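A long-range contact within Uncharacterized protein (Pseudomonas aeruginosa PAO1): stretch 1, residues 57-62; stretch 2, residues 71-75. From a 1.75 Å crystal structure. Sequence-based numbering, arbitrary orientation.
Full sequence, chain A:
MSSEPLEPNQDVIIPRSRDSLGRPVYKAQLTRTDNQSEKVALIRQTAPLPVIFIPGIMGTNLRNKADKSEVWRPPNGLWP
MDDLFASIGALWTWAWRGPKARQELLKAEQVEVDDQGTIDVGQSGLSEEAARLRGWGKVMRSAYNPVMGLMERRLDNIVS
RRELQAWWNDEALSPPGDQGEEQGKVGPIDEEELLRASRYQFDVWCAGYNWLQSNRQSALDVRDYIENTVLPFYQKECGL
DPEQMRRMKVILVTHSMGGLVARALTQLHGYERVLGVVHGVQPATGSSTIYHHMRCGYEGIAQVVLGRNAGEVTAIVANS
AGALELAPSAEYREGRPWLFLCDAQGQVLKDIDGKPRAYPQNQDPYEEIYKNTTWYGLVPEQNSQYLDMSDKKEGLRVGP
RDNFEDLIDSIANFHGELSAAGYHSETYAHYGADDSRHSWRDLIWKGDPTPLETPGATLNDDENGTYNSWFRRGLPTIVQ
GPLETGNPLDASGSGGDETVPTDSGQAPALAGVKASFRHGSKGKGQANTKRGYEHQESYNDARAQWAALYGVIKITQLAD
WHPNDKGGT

Stretch 1 (57-62) IMGTNL
Stretch 2 (71-75) VWRPP

A short antiparallel bridge can be extended by one large side chain that reaches beyond it to bond the partner's backbone, and residues 57-62 and 71-75 illustrate the principle, burying 401 Å² between them. Residues 57-61 follow an irregular path, with Met58 at a positive phi (55/25), before Leu62 becomes extended (-132/149) and pairs with Trp72, their CA atoms 4.8 Å apart.

Val71 (-120/-10, chi1 m) opens the pairing: its N donates to Leu62 O at 3.0 Å, while its CG2 lies 4.0 Å from Leu62 CB, a branched apolar surface against another.

Trp72 (-154/117) supplies the centre. Its N also reaches Leu62 O, at 3.1 Å and a more bent 139°, so that carbonyl accepts twice; in return Leu62 N donates to Trp72 O at 2.9 Å. Asn61 CA approaches the same Trp72 O at 3.3 Å in a CA-H...O contact. The side chains of Trp72 and Leu62 share one face of the sheet, CB to CB 3.8 Å, with Leu62 in the mt rotamer. With chi1 t and chi2 -108°, the indole extends back along stretch 1, where Trp72 NE1 donates to Met58 O at 2.9 Å and a nearly straight 171°. Tryptophan suits this buried site because it combines a broad apolar surface with one donor. Met58, rotamer mtm, packs CB against Trp72 CZ2 at 3.8 Å, and its SD lies obliquely 5.0 Å from the centroid of the six-membered ring.

Arg73 (-154/81; chi1 t, chi2 t, chi3 m, chi4 -161°) leaves the strand, its CG packing 3.3 Å from OD1 of Asn61 (-64/143; chi1 m, chi2 -40°); its NH2 is hydrogen-bonded elsewhere in the structure.

Pro74 (-63/155) points its CB toward stretch 1, CG 3.7 Å from Met58 O. A water donates to Asn61 OD1 (2.5 Å) and Pro74 O (2.8 Å), bridging the stretches. Pro75 follows a cis peptide bond, and its CA-to-CB bond points away from stretch 1.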

# COMPACT_ATOMS: atom_id res chain seq x y z
N ILE A 57 -0.59 5.83 -6.06
CA ILE A 57 -0.23 4.42 -6.08
C ILE A 57 1.03 4.12 -5.26
O ILE A 57 2.08 4.65 -5.55
CB ILE A 57 -0.03 3.96 -7.55
CG1 ILE A 57 -1.38 3.88 -8.28
CG2 ILE A 57 0.71 2.63 -7.62
CD1 ILE A 57 -1.25 3.75 -9.81
N MET A 58 0.90 3.28 -4.22
CA MET A 58 2.06 2.86 -3.42
C MET A 58 2.86 4.05 -2.86
O MET A 58 4.04 3.92 -2.57
CB MET A 58 3.00 1.99 -4.28
CG MET A 58 2.43 0.61 -4.63
SD MET A 58 3.55 -0.41 -5.65
CE MET A 58 3.34 0.38 -7.26
N GLY A 59 2.20 5.19 -2.70
CA GLY A 59 2.92 6.45 -2.50
C GLY A 59 3.20 6.82 -1.06
O GLY A 59 3.97 7.76 -0.80
N THR A 60 2.61 6.08 -0.12
CA THR A 60 2.70 6.40 1.30
C THR A 60 3.53 5.35 2.03
O THR A 60 3.34 4.16 1.83
CB THR A 60 1.28 6.50 1.94
OG1 THR A 60 0.51 7.51 1.27
CG2 THR A 60 1.36 6.82 3.45
N ASN A 61 4.45 5.81 2.86
CA ASN A 61 5.25 4.92 3.71
C ASN A 61 4.40 4.17 4.70
O ASN A 61 3.46 4.74 5.26
CB ASN A 61 6.28 5.74 4.48
CG ASN A 61 7.20 6.54 3.57
OD1 ASN A 61 7.63 6.05 2.52
ND2 ASN A 61 7.50 7.77 3.97
N LEU A 62 4.74 2.90 4.96
CA LEU A 62 3.96 2.07 5.89
C LEU A 62 4.88 1.37 6.87
O LEU A 62 6.01 1.01 6.54
CB LEU A 62 3.17 0.99 5.14
CG LEU A 62 2.29 1.47 3.99
CD1 LEU A 62 1.72 0.26 3.26
CD2 LEU A 62 1.18 2.39 4.50
N VAL A 71 7.86 -1.37 6.70
CA VAL A 71 7.59 -2.41 5.71
C VAL A 71 7.42 -1.85 4.30
O VAL A 71 7.33 -2.60 3.34
CB VAL A 71 6.32 -3.22 6.06
CG1 VAL A 71 6.52 -3.98 7.38
CG2 VAL A 71 5.13 -2.29 6.17
N TRP A 72 7.34 -0.53 4.17
CA TRP A 72 7.18 0.09 2.85
C TRP A 72 7.74 1.50 2.87
O TRP A 72 7.26 2.34 3.63
CB TRP A 72 5.71 0.17 2.43
CG TRP A 72 5.57 0.58 0.99
CD1 TRP A 72 5.11 1.78 0.50
CD2 TRP A 72 5.92 -0.21 -0.15
NE1 TRP A 72 5.16 1.77 -0.89
CE2 TRP A 72 5.66 0.56 -1.30
CE3 TRP A 72 6.44 -1.50 -0.31
CZ2 TRP A 72 5.88 0.08 -2.59
CZ3 TRP A 72 6.66 -1.98 -1.59
CH2 TRP A 72 6.38 -1.20 -2.71
N ARG A 73 8.77 1.73 2.07
CA ARG A 73 9.40 3.04 1.97
C ARG A 73 10.06 3.20 0.60
O ARG A 73 11.28 3.03 0.43
CB ARG A 73 10.38 3.28 3.11
CG ARG A 73 10.53 4.76 3.43
CD ARG A 73 11.37 4.98 4.67
NE ARG A 73 10.61 4.94 5.91
CZ ARG A 73 11.08 5.46 7.04
NH1 ARG A 73 12.26 6.05 7.03
NH2 ARG A 73 10.37 5.41 8.17
N PRO A 74 9.23 3.53 -0.39
CA PRO A 74 9.54 3.69 -1.81
C PRO A 74 10.53 4.82 -2.04
O PRO A 74 10.61 5.74 -1.23
CB PRO A 74 8.18 4.03 -2.42
CG PRO A 74 7.40 4.66 -1.29
CD PRO A 74 7.82 3.86 -0.09
N PRO A 75 11.28 4.76 -3.14
CA PRO A 75 11.23 3.74 -4.20
C PRO A 75 11.97 2.47 -3.81
O PRO A 75 12.93 2.52 -3.04
CB PRO A 75 11.99 4.41 -5.35
CG PRO A 75 13.00 5.25 -4.65
CD PRO A 75 12.30 5.79 -3.43
O HOH W 1 9.10 7.07 0.77